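Local coordinates for protein choline dehydrogenase and related flavoproteins (Aspergillus oryzae, PDB 3Q9T) that probably oxidises formate as a flavoprotein oxidase of the glucose-methanol-choline oxidoreductase family, with 8-formyl-FAD bound as its cofactor, at residues D8-G13 / T32-E37; H510-A515 / A541-I546. All coordinates share one frame; numbering follows the deposited sequence.

Interaction 1: D8-G13 / T32-E37; sequences DFVIVG and TVLIVE. With FAY ([(2R,3S,4R,5R)-5-(6-amino-9H-purin-9-yl)-3,4-dihydroxytetrahydrofuran-2-yl]methyl (2R,3S,4S)-5-(8-formyl-7-methyl-2,4-dioxo-3,4-dihydrobenzo[g]pteridin-10(2H)-yl)-2,3,4-trihydroxypentyl dihydrogen diphosphate), chain D.
F9 to V12 pair in register with V33 to V36 as neighbouring parallel strands, their axes 4.7 Å apart at closest approach and 17° from parallel. The backbone ladder zigzags: F9 N gives to T32 O, L34 N to F9 O, I11 N to L34 O at 2.7 Å, V36 N to I11 O and G13 N to V36 O. At the N-terminal end of the pair T32 adds a side-chain rung. Its chi1 of 46° sets T32 OG1 between its own N and carbonyl carbon, where it receives D8 N at 2.9 Å, almost straight. On one face of the sheet V10 and L34 stand side by side, CG1 to CD2 at 3.9 Å, and CG2 of V36 leans over CA of V12. On the other face CD1 of I11 passes across CG1 of V33 at 3.8 Å, and helix 16-25 covers this side, with A22 resting on both I11 and I35. Beyond the strand ends the chain reaches 8-formyl-FAD. G13 brings its CA to 3.4 Å from FAY O4B, where a CB would collide with the ribose. E37 starts extended and bends at chi2 (55°), which turns its carboxylate to the adenosine ribose: OE1 accepts from O3B and OE2 from O2B, each at 2.7 Å, so both oxygens grip the diol. OE2 also takes G39 N. Strand, glycine turn, helix, strand and a ribose-binding acid at the end of the second strand make the beta-alpha-beta dinucleotide-binding motif of a Rossmann-type FAD domain.

Interaction 2: H510-A515 / A541-I546; sequences HPTGTA and ADASVI. With FAY ([(2R,3S,4R,5R)-5-(6-amino-9H-purin-9-yl)-3,4-dihydroxytetrahydrofuran-2-yl]methyl (2R,3S,4S)-5-(8-formyl-7-methyl-2,4-dioxo-3,4-dihydrobenzo[g]pteridin-10(2H)-yl)-2,3,4-trihydroxypentyl dihydrogen diphosphate), chain D.
S544, which with A543 touches G513 and A515 across the contact, turns its hydroxyl back over its own backbone: at chi1 53° S544 OG lies between its N and its carbonyl carbon, and T514 OG1 does the same on its own residue (52°). That torsion presents S544 OG to D542 OD1, which also receives S544 N at 2.8 Å, an Asx turn in the cofactor-binding loop that leaves strand 538-540. S544 OG to D542 OD1 refines at 2.5 Å, doubtfully short. The other carboxylate oxygen of D542, OD2, is held by G267 N and T271 OG1, so both oxygens are occupied. T514 OG1 has its polar partner in V268 O; its approach to CB of S544 is too close to be trusted. The two loops are stitched mainly by backbone. G513 N reaches A543 O at 3.1 Å, and A515 N reaches S544 O at 2.7 Å, coming from above the carbonyl plane. G513 CA makes a CA-H...O contact with I546 O. Alongside, CG2 of T512 packs on CD1 of I546 at 4.0 Å, while T512 OG1 is hydrogen-bonded to M305 O; one water donates to both that hydroxyl and I546 O, bridging the loops. All the residues in touch are buried. H510, at the start of the first loop, reaches away from 541-546 to the flavin of 8-formyl-FAD, with R553 beside it, consistent with the His-Arg pair of the catalytic site. The same turn places A543 N at the pyrophosphate, where it gives FAY O2P a nearly straight hydrogen bond of 2.9 Å.

How the interactions relate
From the N terminus, interaction 1 closes first: strand 9-12 runs into helix 16-25 and returns as strand 33-36 beside it. Some 470 residues later interaction 2 closes a second loop, in which the chain leaves 510-515, passes through strand 538-540 and comes back on itself at 541-546 before helix 555-572. The two are in series, neither nesting nor crossing, and their centres are 19 Å apart. Interaction 2 is tied to the parallel sheet of interaction 1 through strand 538-540, an edge strand separated from 9-12 by 261-264. 8-formyl-FAD spans both: interaction 1 serves the adenosine ribose, interaction 2 the flavin-side phosphate and the flavin.

Interaction 1: D8-G13 / T32-E37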
ATOM      1  N   ASP A   8     -32.168 -22.013 -22.878  1.00 22.94           N
ATOM      2  CA  ASP A   8     -31.167 -22.575 -23.791  1.00 20.89           C
ATOM      3  C   ASP A   8     -29.747 -22.177 -23.387  1.00 24.02           C
ATOM      4  O   ASP A   8     -28.841 -23.025 -23.318  1.00 23.33           O
ATOM      5  CB  ASP A   8     -31.420 -22.135 -25.238  1.00 22.46           C
ATOM      6  CG  ASP A   8     -32.442 -23.014 -25.956  1.00 27.87           C
ATOM      7  OD1 ASP A   8     -32.911 -24.004 -25.366  1.00 25.52           O
ATOM      8  OD2 ASP A   8     -32.760 -22.717 -27.128  1.00 29.99           O
ATOM      9  N   PHE A   9     -29.551 -20.885 -23.136  1.00 19.21           N
ATOM     10  CA  PHE A   9     -28.224 -20.380 -22.782  1.00 22.26           C
ATOM     11  C   PHE A   9     -28.286 -19.469 -21.578  1.00 24.55           C
ATOM     12  O   PHE A   9     -29.138 -18.569 -21.501  1.00 17.84           O
ATOM     13  CB  PHE A   9     -27.582 -19.628 -23.946  1.00 15.26           C
ATOM     14  CG  PHE A   9     -27.318 -20.488 -25.139  1.00 21.47           C
ATOM     15  CD1 PHE A   9     -26.289 -21.413 -25.123  1.00 18.75           C
ATOM     16  CD2 PHE A   9     -28.102 -20.377 -26.277  1.00 21.74           C
ATOM     17  CE1 PHE A   9     -26.045 -22.201 -26.222  1.00 25.73           C
ATOM     18  CE2 PHE A   9     -27.867 -21.170 -27.385  1.00 23.50           C
ATOM     19  CZ  PHE A   9     -26.844 -22.088 -27.359  1.00 21.61           C
ATOM     20  N   VAL A  10     -27.368 -19.699 -20.643  1.00 18.12           N
ATOM     21  CA  VAL A  10     -27.248 -18.828 -19.474  1.00 17.30           C
ATOM     22  C   VAL A  10     -25.925 -18.078 -19.557  1.00 17.07           C
ATOM     23  O   VAL A  10     -24.873 -18.697 -19.666  1.00 12.23           O
ATOM     24  CB  VAL A  10     -27.313 -19.631 -18.167  1.00 15.92           C
ATOM     25  CG1 VAL A  10     -27.024 -18.745 -16.978  1.00 21.54           C
ATOM     26  CG2 VAL A  10     -28.689 -20.320 -18.016  1.00 16.67           C
ATOM     27  N   ILE A  11     -25.979 -16.749 -19.549  1.00 15.78           N
ATOM     28  CA  ILE A  11     -24.752 -15.956 -19.422  1.00 19.72           C
ATOM     29  C   ILE A  11     -24.595 -15.478 -17.971  1.00 18.59           C
ATOM     30  O   ILE A  11     -25.489 -14.834 -17.407  1.00 16.87           O
ATOM     31  CB  ILE A  11     -24.705 -14.754 -20.381  1.00 17.73           C
ATOM     32  CG1 ILE A  11     -24.410 -15.198 -21.824  1.00 14.11           C
ATOM     33  CG2 ILE A  11     -23.620 -13.754 -19.943  1.00 14.54           C
ATOM     34  CD1 ILE A  11     -25.527 -15.940 -22.475  1.00 18.41           C
ATOM     35  N   VAL A  12     -23.463 -15.823 -17.373  1.00 17.93           N
ATOM     36  CA  VAL A  12     -23.185 -15.475 -15.979  1.00 16.58           C
ATOM     37  C   VAL A  12     -22.285 -14.261 -15.943  1.00 18.76           C
ATOM     38  O   VAL A  12     -21.071 -14.377 -16.144  1.00 19.27           O
ATOM     39  CB  VAL A  12     -22.497 -16.643 -15.250  1.00 15.51           C
ATOM     40  CG1 VAL A  12     -22.232 -16.295 -13.795  1.00 14.33           C
ATOM     41  CG2 VAL A  12     -23.370 -17.887 -15.340  1.00 16.46           C
ATOM     42  N   GLY A  13     -22.888 -13.097 -15.690  1.00 17.44           N
ATOM     43  CA  GLY A  13     -22.179 -11.836 -15.745  1.00 15.93           C
ATOM     44  C   GLY A  13     -22.588 -11.057 -16.985  1.00 20.14           C
ATOM     45  O   GLY A  13     -22.135 -11.361 -18.076  1.00 20.44           O
ATOM     46  N   THR A  32     -33.987 -19.106 -26.118  1.00 21.87           N
ATOM     47  CA  THR A  32     -34.125 -18.451 -24.811  1.00 27.06           C
ATOM     48  C   THR A  32     -32.774 -18.214 -24.159  1.00 18.52           C
ATOM     49  O   THR A  32     -31.964 -19.135 -24.035  1.00 21.59           O
ATOM     50  CB  THR A  32     -34.970 -19.269 -23.825  1.00 19.62           C
ATOM     51  OG1 THR A  32     -34.548 -20.642 -23.863  1.00 21.49           O
ATOM     52  CG2 THR A  32     -36.450 -19.160 -24.161  1.00 18.47           C
ATOM     53  N   VAL A  33     -32.551 -16.984 -23.719  1.00 19.36           N
ATOM     54  CA  VAL A  33     -31.283 -16.601 -23.108  1.00 19.30           C
ATOM     55  C   VAL A  33     -31.539 -15.936 -21.756  1.00 23.12           C
ATOM     56  O   VAL A  33     -32.385 -15.022 -21.631  1.00 16.72           O
ATOM     57  CB  VAL A  33     -30.493 -15.609 -24.024  1.00 28.36           C
ATOM     58  CG1 VAL A  33     -29.092 -15.303 -23.458  1.00 18.48           C
ATOM     59  CG2 VAL A  33     -30.387 -16.142 -25.447  1.00 16.00           C
ATOM     60  N   LEU A  34     -30.812 -16.396 -20.743  1.00 15.07           N
ATOM     61  CA  LEU A  34     -30.845 -15.749 -19.431  1.00 20.20           C
ATOM     62  C   LEU A  34     -29.523 -15.041 -19.173  1.00 22.52           C
ATOM     63  O   LEU A  34     -28.467 -15.598 -19.445  1.00 19.75           O
ATOM     64  CB  LEU A  34     -31.090 -16.771 -18.314  1.00 22.74           C
ATOM     65  CG  LEU A  34     -30.772 -16.303 -16.883  1.00 20.26           C
ATOM     66  CD1 LEU A  34     -31.849 -15.350 -16.362  1.00 16.50           C
ATOM     67  CD2 LEU A  34     -30.619 -17.492 -15.949  1.00 19.83           C
ATOM     68  N   ILE A  35     -29.590 -13.813 -18.655  1.00 22.23           N
ATOM     69  CA  ILE A  35     -28.412 -13.132 -18.122  1.00 23.25           C
ATOM     70  C   ILE A  35     -28.535 -12.852 -16.615  1.00 19.47           C
ATOM     71  O   ILE A  35     -29.421 -12.124 -16.193  1.00 19.25           O
ATOM     72  CB  ILE A  35     -28.157 -11.781 -18.828  1.00 24.93           C
ATOM     73  CG1 ILE A  35     -28.133 -11.964 -20.346  1.00 16.52           C
ATOM     74  CG2 ILE A  35     -26.845 -11.173 -18.335  1.00 16.66           C
ATOM     75  CD1 ILE A  35     -28.226 -10.663 -21.121  1.00 20.71           C
ATOM     76  N   VAL A  36     -27.638 -13.421 -15.815  1.00 19.69           N
ATOM     77  CA  VAL A  36     -27.524 -13.036 -14.405  1.00 18.51           C
ATOM     78  C   VAL A  36     -26.393 -12.025 -14.219  1.00 19.92           C
ATOM     79  O   VAL A  36     -25.351 -12.113 -14.866  1.00 20.80           O
ATOM     80  CB  VAL A  36     -27.344 -14.249 -13.449  1.00 20.91           C
ATOM     81  CG1 VAL A  36     -28.580 -15.151 -13.482  1.00 20.58           C
ATOM     82  CG2 VAL A  36     -26.087 -15.034 -13.771  1.00 18.71           C
ATOM     83  N   GLU A  37     -26.625 -11.054 -13.341  1.00 25.08           N
ATOM     84  CA  GLU A  37     -25.765  -9.888 -13.201  1.00 21.34           C
ATOM     85  C   GLU A  37     -25.921  -9.336 -11.794  1.00 23.61           C
ATOM     86  O   GLU A  37     -27.046  -9.166 -11.319  1.00 19.86           O
ATOM     87  CB  GLU A  37     -26.180  -8.808 -14.198  1.00 15.72           C
ATOM     88  CG  GLU A  37     -25.569  -7.455 -13.948  1.00 16.54           C
ATOM     89  CD  GLU A  37     -24.050  -7.505 -13.890  1.00 21.09           C
ATOM     90  OE1 GLU A  37     -23.442  -8.244 -14.687  1.00 18.38           O
ATOM     91  OE2 GLU A  37     -23.466  -6.817 -13.035  1.00 22.94           O
TER
HETATM   92  P   FAY D 600     -15.241  -8.134 -19.435  1.00 20.09           P
HETATM   93  N1  FAY D 600     -10.560  -0.583 -22.310  1.00 18.46           N
HETATM   94  C2  FAY D 600     -10.566   0.169 -23.483  1.00 22.42           C
HETATM   95  O2  FAY D 600     -10.549  -0.391 -24.573  1.00 21.13           O
HETATM   96  N3  FAY D 600     -11.058   1.456 -23.461  1.00 25.79           N
HETATM   97  C4  FAY D 600     -10.988   2.168 -22.289  1.00 28.72           C
HETATM   98  O4  FAY D 600     -10.695   3.376 -22.369  1.00 23.69           O
HETATM   99  N5  FAY D 600     -10.918   2.110 -19.905  1.00 21.58           N
HETATM  100  C6  FAY D 600     -11.396   2.125 -17.605  1.00 24.40           C
HETATM  101  C7  FAY D 600     -11.773   1.484 -16.437  1.00 21.72           C
HETATM  102  C8  FAY D 600     -11.954   0.097 -16.441  1.00 20.79           C
HETATM  103  O8  FAY D 600     -12.896  -1.695 -15.263  1.00 19.63           O
HETATM  104  C9  FAY D 600     -11.873  -0.606 -17.651  1.00 16.48           C
HETATM  105  PA  FAY D 600     -16.722  -6.980 -17.317  1.00 14.25           P
HETATM  106  C1' FAY D 600     -11.421  -2.204 -20.076  1.00 24.93           C
HETATM  107  C10 FAY D 600     -10.734   0.035 -21.094  1.00 18.45           C
HETATM  108  N10 FAY D 600     -11.126  -0.705 -19.975  1.00 19.96           N
HETATM  109  N1A FAY D 600     -22.170 -12.340  -9.495  1.00 15.27           N
HETATM  110  O1A FAY D 600     -16.276  -6.397 -16.017  1.00 23.36           O
HETATM  111  C1B FAY D 600     -20.502  -9.202 -13.360  1.00 19.89           C
HETATM  112  O1P FAY D 600     -16.457  -8.615 -20.188  1.00 19.08           O
HETATM  113  C2' FAY D 600     -12.858  -2.476 -20.579  1.00 17.40           C
HETATM  114  O2' FAY D 600     -13.706  -1.626 -19.892  1.00 19.25           O
HETATM  115  C2A FAY D 600     -22.929 -11.741 -10.482  1.00 16.55           C
HETATM  116  O2A FAY D 600     -17.074  -5.959 -18.355  1.00 19.13           O
HETATM  117  C2B FAY D 600     -19.970  -7.786 -13.229  1.00 19.89           C
HETATM  118  O2B FAY D 600     -20.835  -6.928 -12.507  1.00 15.16           O
HETATM  119  O2P FAY D 600     -14.115  -9.149 -19.511  1.00 19.13           O
HETATM  120  C3' FAY D 600     -13.481  -3.910 -20.599  1.00 28.07           C
HETATM  121  O3' FAY D 600     -14.854  -3.989 -20.221  1.00 19.81           O
HETATM  122  N3A FAY D 600     -22.331 -10.932 -11.435  1.00 19.60           N
HETATM  123  C3B FAY D 600     -19.873  -7.369 -14.681  1.00 19.81           C
HETATM  124  O3B FAY D 600     -21.141  -6.939 -15.109  1.00 17.67           O
HETATM  125  O3P FAY D 600     -15.598  -7.965 -17.872  1.00 18.13           O
HETATM  126  C4' FAY D 600     -12.740  -4.955 -19.804  1.00 24.13           C
HETATM  127  O4' FAY D 600     -11.377  -4.850 -20.205  1.00 20.95           O
HETATM  128  C4A FAY D 600     -20.989 -10.733 -11.399  1.00 19.34           C
HETATM  129  C4B FAY D 600     -19.578  -8.660 -15.405  1.00 18.64           C
HETATM  130  O4B FAY D 600     -19.858  -9.714 -14.500  1.00 18.15           O
HETATM  131  C4X FAY D 600     -10.817   1.440 -21.097  1.00 26.10           C
HETATM  132  C5' FAY D 600     -13.321  -6.366 -20.069  1.00 26.42           C
HETATM  133  O5' FAY D 600     -14.717  -6.651 -19.899  1.00 23.62           O
HETATM  134  C5A FAY D 600     -20.206 -11.336 -10.418  1.00 21.79           C
HETATM  135  C5B FAY D 600     -18.140  -8.712 -15.881  1.00 17.68           C
HETATM  136  O5B FAY D 600     -18.033  -7.897 -17.022  1.00 19.03           O
HETATM  137  C5X FAY D 600     -11.105   1.386 -18.747  1.00 28.26           C
HETATM  138  C6A FAY D 600     -20.800 -12.144  -9.451  1.00 25.55           C
HETATM  139  N6A FAY D 600     -20.063 -12.643  -8.449  1.00 22.15           N
HETATM  140  N7A FAY D 600     -18.924 -10.972 -10.628  1.00 20.75           N
HETATM  141  C7M FAY D 600     -11.789   2.287 -15.159  1.00 18.34           C
HETATM  142  C8A FAY D 600     -18.865 -10.170 -11.712  1.00 14.35           C
HETATM  143  C8M FAY D 600     -12.718  -0.499 -15.322  1.00 20.01           C
HETATM  144  C9A FAY D 600     -11.401   0.014 -18.806  1.00 19.63           C
HETATM  145  N9A FAY D 600     -20.131 -10.010 -12.192  1.00 22.10           N

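Interaction 2: H510-A515 / A541-I546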
ATOM      1  N   HIS A 510      -6.474  -2.626 -17.696  1.00 18.79           N
ATOM      2  CA  HIS A 510      -6.573  -3.683 -18.712  1.00 16.71           C
ATOM      3  C   HIS A 510      -6.203  -5.094 -18.243  1.00 16.93           C
ATOM      4  O   HIS A 510      -5.493  -5.803 -18.953  1.00 19.43           O
ATOM      5  CB  HIS A 510      -5.695  -3.338 -19.933  1.00 18.01           C
ATOM      6  CG  HIS A 510      -5.814  -1.914 -20.376  1.00 11.91           C
ATOM      7  ND1 HIS A 510      -4.760  -1.212 -20.920  1.00 13.46           N
ATOM      8  CD2 HIS A 510      -6.862  -1.056 -20.343  1.00 15.16           C
ATOM      9  CE1 HIS A 510      -5.150   0.021 -21.190  1.00 16.97           C
ATOM     10  NE2 HIS A 510      -6.422   0.141 -20.855  1.00 19.45           N
ATOM     11  N   PRO A 511      -6.690  -5.532 -17.070  1.00 18.17           N
ATOM     12  CA  PRO A 511      -6.333  -6.903 -16.654  1.00 18.52           C
ATOM     13  C   PRO A 511      -6.882  -8.015 -17.589  1.00 17.98           C
ATOM     14  O   PRO A 511      -7.974  -7.875 -18.144  1.00 15.69           O
ATOM     15  CB  PRO A 511      -6.968  -7.017 -15.266  1.00 16.47           C
ATOM     16  CG  PRO A 511      -8.115  -6.050 -15.319  1.00 17.80           C
ATOM     17  CD  PRO A 511      -7.610  -4.891 -16.121  1.00 16.46           C
ATOM     18  N   THR A 512      -6.133  -9.113 -17.712  1.00 17.21           N
ATOM     19  CA  THR A 512      -6.459 -10.227 -18.601  1.00 14.81           C
ATOM     20  C   THR A 512      -5.855 -11.541 -18.086  1.00 14.84           C
ATOM     21  O   THR A 512      -5.083 -11.538 -17.124  1.00 18.29           O
ATOM     22  CB  THR A 512      -5.867 -10.012 -20.024  1.00 21.81           C
ATOM     23  OG1 THR A 512      -4.430  -9.991 -19.949  1.00 14.59           O
ATOM     24  CG2 THR A 512      -6.372  -8.713 -20.665  1.00 15.56           C
ATOM     25  N   GLY A 513      -6.230 -12.660 -18.711  1.00 10.49           N
ATOM     26  CA  GLY A 513      -5.410 -13.859 -18.683  1.00 12.88           C
ATOM     27  C   GLY A 513      -5.727 -14.985 -17.722  1.00 20.92           C
ATOM     28  O   GLY A 513      -5.147 -16.071 -17.826  1.00 18.66           O
ATOM     29  N   THR A 514      -6.652 -14.742 -16.800  1.00 22.36           N
ATOM     30  CA  THR A 514      -6.859 -15.650 -15.674  1.00 20.20           C
ATOM     31  C   THR A 514      -7.627 -16.933 -15.985  1.00 16.57           C
ATOM     32  O   THR A 514      -7.855 -17.740 -15.095  1.00 16.97           O
ATOM     33  CB  THR A 514      -7.582 -14.929 -14.543  1.00 20.02           C
ATOM     34  OG1 THR A 514      -8.759 -14.306 -15.080  1.00 15.53           O
ATOM     35  CG2 THR A 514      -6.656 -13.873 -13.936  1.00 14.66           C
ATOM     36  N   ALA A 515      -8.054 -17.116 -17.227  1.00 16.69           N
ATOM     37  CA  ALA A 515      -8.628 -18.396 -17.628  1.00 17.01           C
ATOM     38  C   ALA A 515      -8.380 -18.553 -19.120  1.00 17.85           C
ATOM     39  O   ALA A 515      -9.302 -18.693 -19.906  1.00 16.99           O
ATOM     40  CB  ALA A 515     -10.115 -18.461 -17.294  1.00 16.36           C
ATOM     41  N   ALA A 541     -16.317 -16.411 -21.811  1.00 17.38           N
ATOM     42  CA  ALA A 541     -16.180 -15.330 -22.770  1.00 19.69           C
ATOM     43  C   ALA A 541     -16.023 -14.019 -22.010  1.00 20.45           C
ATOM     44  O   ALA A 541     -16.990 -13.473 -21.482  1.00 20.50           O
ATOM     45  CB  ALA A 541     -17.371 -15.296 -23.762  1.00 14.04           C
ATOM     46  N   ASP A 542     -14.770 -13.562 -21.925  1.00 15.64           N
ATOM     47  CA  ASP A 542     -14.401 -12.307 -21.280  1.00 17.90           C
ATOM     48  C   ASP A 542     -12.873 -12.165 -21.290  1.00 19.74           C
ATOM     49  O   ASP A 542     -12.163 -13.030 -21.836  1.00 19.16           O
ATOM     50  CB  ASP A 542     -14.991 -12.187 -19.857  1.00 17.86           C
ATOM     51  CG  ASP A 542     -14.420 -13.203 -18.885  1.00 19.05           C
ATOM     52  OD1 ASP A 542     -13.247 -13.586 -19.049  1.00 18.65           O
ATOM     53  OD2 ASP A 542     -15.144 -13.619 -17.944  1.00 20.62           O
ATOM     54  N   ALA A 543     -12.364 -11.106 -20.663  1.00 16.79           N
ATOM     55  CA  ALA A 543     -10.931 -10.793 -20.739  1.00 19.72           C
ATOM     56  C   ALA A 543      -9.990 -11.842 -20.114  1.00 19.91           C
ATOM     57  O   ALA A 543      -8.771 -11.770 -20.304  1.00 13.96           O
ATOM     58  CB  ALA A 543     -10.657  -9.420 -20.163  1.00 16.58           C
ATOM     59  N   SER A 544     -10.530 -12.816 -19.382  1.00 11.63           N
ATOM     60  CA  SER A 544      -9.652 -13.798 -18.719  1.00 12.37           C
ATOM     61  C   SER A 544      -9.159 -14.828 -19.712  1.00 13.65           C
ATOM     62  O   SER A 544      -8.239 -15.608 -19.463  1.00 14.98           O
ATOM     63  CB  SER A 544     -10.362 -14.470 -17.539  1.00 23.75           C
ATOM     64  OG  SER A 544     -11.604 -15.014 -17.921  1.00 21.19           O
ATOM     65  N   VAL A 545      -9.806 -14.793 -20.862  1.00 17.45           N
ATOM     66  CA  VAL A 545      -9.569 -15.707 -21.941  1.00 17.13           C
ATOM     67  C   VAL A 545      -8.321 -15.298 -22.725  1.00 16.25           C
ATOM     68  O   VAL A 545      -7.610 -16.147 -23.273  1.00 20.63           O
ATOM     69  CB  VAL A 545     -10.842 -15.719 -22.814  1.00 19.92           C
ATOM     70  CG1 VAL A 545     -10.535 -15.589 -24.280  1.00 17.21           C
ATOM     71  CG2 VAL A 545     -11.689 -16.932 -22.482  1.00 18.32           C
ATOM     72  N   ILE A 546      -8.051 -13.996 -22.734  1.00 14.23           N
ATOM     73  CA  ILE A 546      -6.949 -13.385 -23.494  1.00 17.34           C
ATOM     74  C   ILE A 546      -5.561 -13.889 -23.099  1.00 15.81           C
ATOM     75  O   ILE A 546      -5.126 -13.707 -21.964  1.00 17.30           O
ATOM     76  CB  ILE A 546      -7.020 -11.851 -23.387  1.00 13.09           C
ATOM     77  CG1 ILE A 546      -8.331 -11.362 -24.012  1.00 17.09           C
ATOM     78  CG2 ILE A 546      -5.829 -11.197 -24.062  1.00 14.35           C
ATOM     79  CD1 ILE A 546      -8.649  -9.871 -23.739  1.00 14.69           C
TER
HETATM   80  P   FAY D 600     -15.241  -8.134 -19.435  1.00 20.09           P
HETATM   81  N1  FAY D 600     -10.560  -0.583 -22.310  1.00 18.46           N
HETATM   82  C2  FAY D 600     -10.566   0.169 -23.483  1.00 22.42           C
HETATM   83  O2  FAY D 600     -10.549  -0.391 -24.573  1.00 21.13           O
HETATM   84  N3  FAY D 600     -11.058   1.456 -23.461  1.00 25.79           N
HETATM   85  C4  FAY D 600     -10.988   2.168 -22.289  1.00 28.72           C
HETATM   86  O4  FAY D 600     -10.695   3.376 -22.369  1.00 23.69           O
HETATM   87  N5  FAY D 600     -10.918   2.110 -19.905  1.00 21.58           N
HETATM   88  C6  FAY D 600     -11.396   2.125 -17.605  1.00 24.40           C
HETATM   89  C7  FAY D 600     -11.773   1.484 -16.437  1.00 21.72           C
HETATM   90  C8  FAY D 600     -11.954   0.097 -16.441  1.00 20.79           C
HETATM   91  O8  FAY D 600     -12.896  -1.695 -15.263  1.00 19.63           O
HETATM   92  C9  FAY D 600     -11.873  -0.606 -17.651  1.00 16.48           C
HETATM   93  PA  FAY D 600     -16.722  -6.980 -17.317  1.00 14.25           P
HETATM   94  C1' FAY D 600     -11.421  -2.204 -20.076  1.00 24.93           C
HETATM   95  C10 FAY D 600     -10.734   0.035 -21.094  1.00 18.45           C
HETATM   96  N10 FAY D 600     -11.126  -0.705 -19.975  1.00 19.96           N
HETATM   97  N1A FAY D 600     -22.170 -12.340  -9.495  1.00 15.27           N
HETATM   98  O1A FAY D 600     -16.276  -6.397 -16.017  1.00 23.36           O
HETATM   99  C1B FAY D 600     -20.502  -9.202 -13.360  1.00 19.89           C
HETATM  100  O1P FAY D 600     -16.457  -8.615 -20.188  1.00 19.08           O
HETATM  101  C2' FAY D 600     -12.858  -2.476 -20.579  1.00 17.40           C
HETATM  102  O2' FAY D 600     -13.706  -1.626 -19.892  1.00 19.25           O
HETATM  103  C2A FAY D 600     -22.929 -11.741 -10.482  1.00 16.55           C
HETATM  104  O2A FAY D 600     -17.074  -5.959 -18.355  1.00 19.13           O
HETATM  105  C2B FAY D 600     -19.970  -7.786 -13.229  1.00 19.89           C
HETATM  106  O2B FAY D 600     -20.835  -6.928 -12.507  1.00 15.16           O
HETATM  107  O2P FAY D 600     -14.115  -9.149 -19.511  1.00 19.13           O
HETATM  108  C3' FAY D 600     -13.481  -3.910 -20.599  1.00 28.07           C
HETATM  109  O3' FAY D 600     -14.854  -3.989 -20.221  1.00 19.81           O
HETATM  110  N3A FAY D 600     -22.331 -10.932 -11.435  1.00 19.60           N
HETATM  111  C3B FAY D 600     -19.873  -7.369 -14.681  1.00 19.81           C
HETATM  112  O3B FAY D 600     -21.141  -6.939 -15.109  1.00 17.67           O
HETATM  113  O3P FAY D 600     -15.598  -7.965 -17.872  1.00 18.13           O
HETATM  114  C4' FAY D 600     -12.740  -4.955 -19.804  1.00 24.13           C
HETATM  115  O4' FAY D 600     -11.377  -4.850 -20.205  1.00 20.95           O
HETATM  116  C4A FAY D 600     -20.989 -10.733 -11.399  1.00 19.34           C
HETATM  117  C4B FAY D 600     -19.578  -8.660 -15.405  1.00 18.64           C
HETATM  118  O4B FAY D 600     -19.858  -9.714 -14.500  1.00 18.15           O
HETATM  119  C4X FAY D 600     -10.817   1.440 -21.097  1.00 26.10           C
HETATM  120  C5' FAY D 600     -13.321  -6.366 -20.069  1.00 26.42           C
HETATM  121  O5' FAY D 600     -14.717  -6.651 -19.899  1.00 23.62           O
HETATM  122  C5A FAY D 600     -20.206 -11.336 -10.418  1.00 21.79           C
HETATM  123  C5B FAY D 600     -18.140  -8.712 -15.881  1.00 17.68           C
HETATM  124  O5B FAY D 600     -18.033  -7.897 -17.022  1.00 19.03           O
HETATM  125  C5X FAY D 600     -11.105   1.386 -18.747  1.00 28.26           C
HETATM  126  C6A FAY D 600     -20.800 -12.144  -9.451  1.00 25.55           C
HETATM  127  N6A FAY D 600     -20.063 -12.643  -8.449  1.00 22.15           N
HETATM  128  N7A FAY D 600     -18.924 -10.972 -10.628  1.00 20.75           N
HETATM  129  C7M FAY D 600     -11.789   2.287 -15.159  1.00 18.34           C
HETATM  130  C8A FAY D 600     -18.865 -10.170 -11.712  1.00 14.35           C
HETATM  131  C8M FAY D 600     -12.718  -0.499 -15.322  1.00 20.01           C
HETATM  132  C9A FAY D 600     -11.401   0.014 -18.806  1.00 19.63           C
HETATM  133  N9A FAY D 600     -20.131 -10.010 -12.192  1.00 22.10           N
HETATM  134  O   HOH W   1      -3.080 -12.202 -21.021  1.00 16.39           O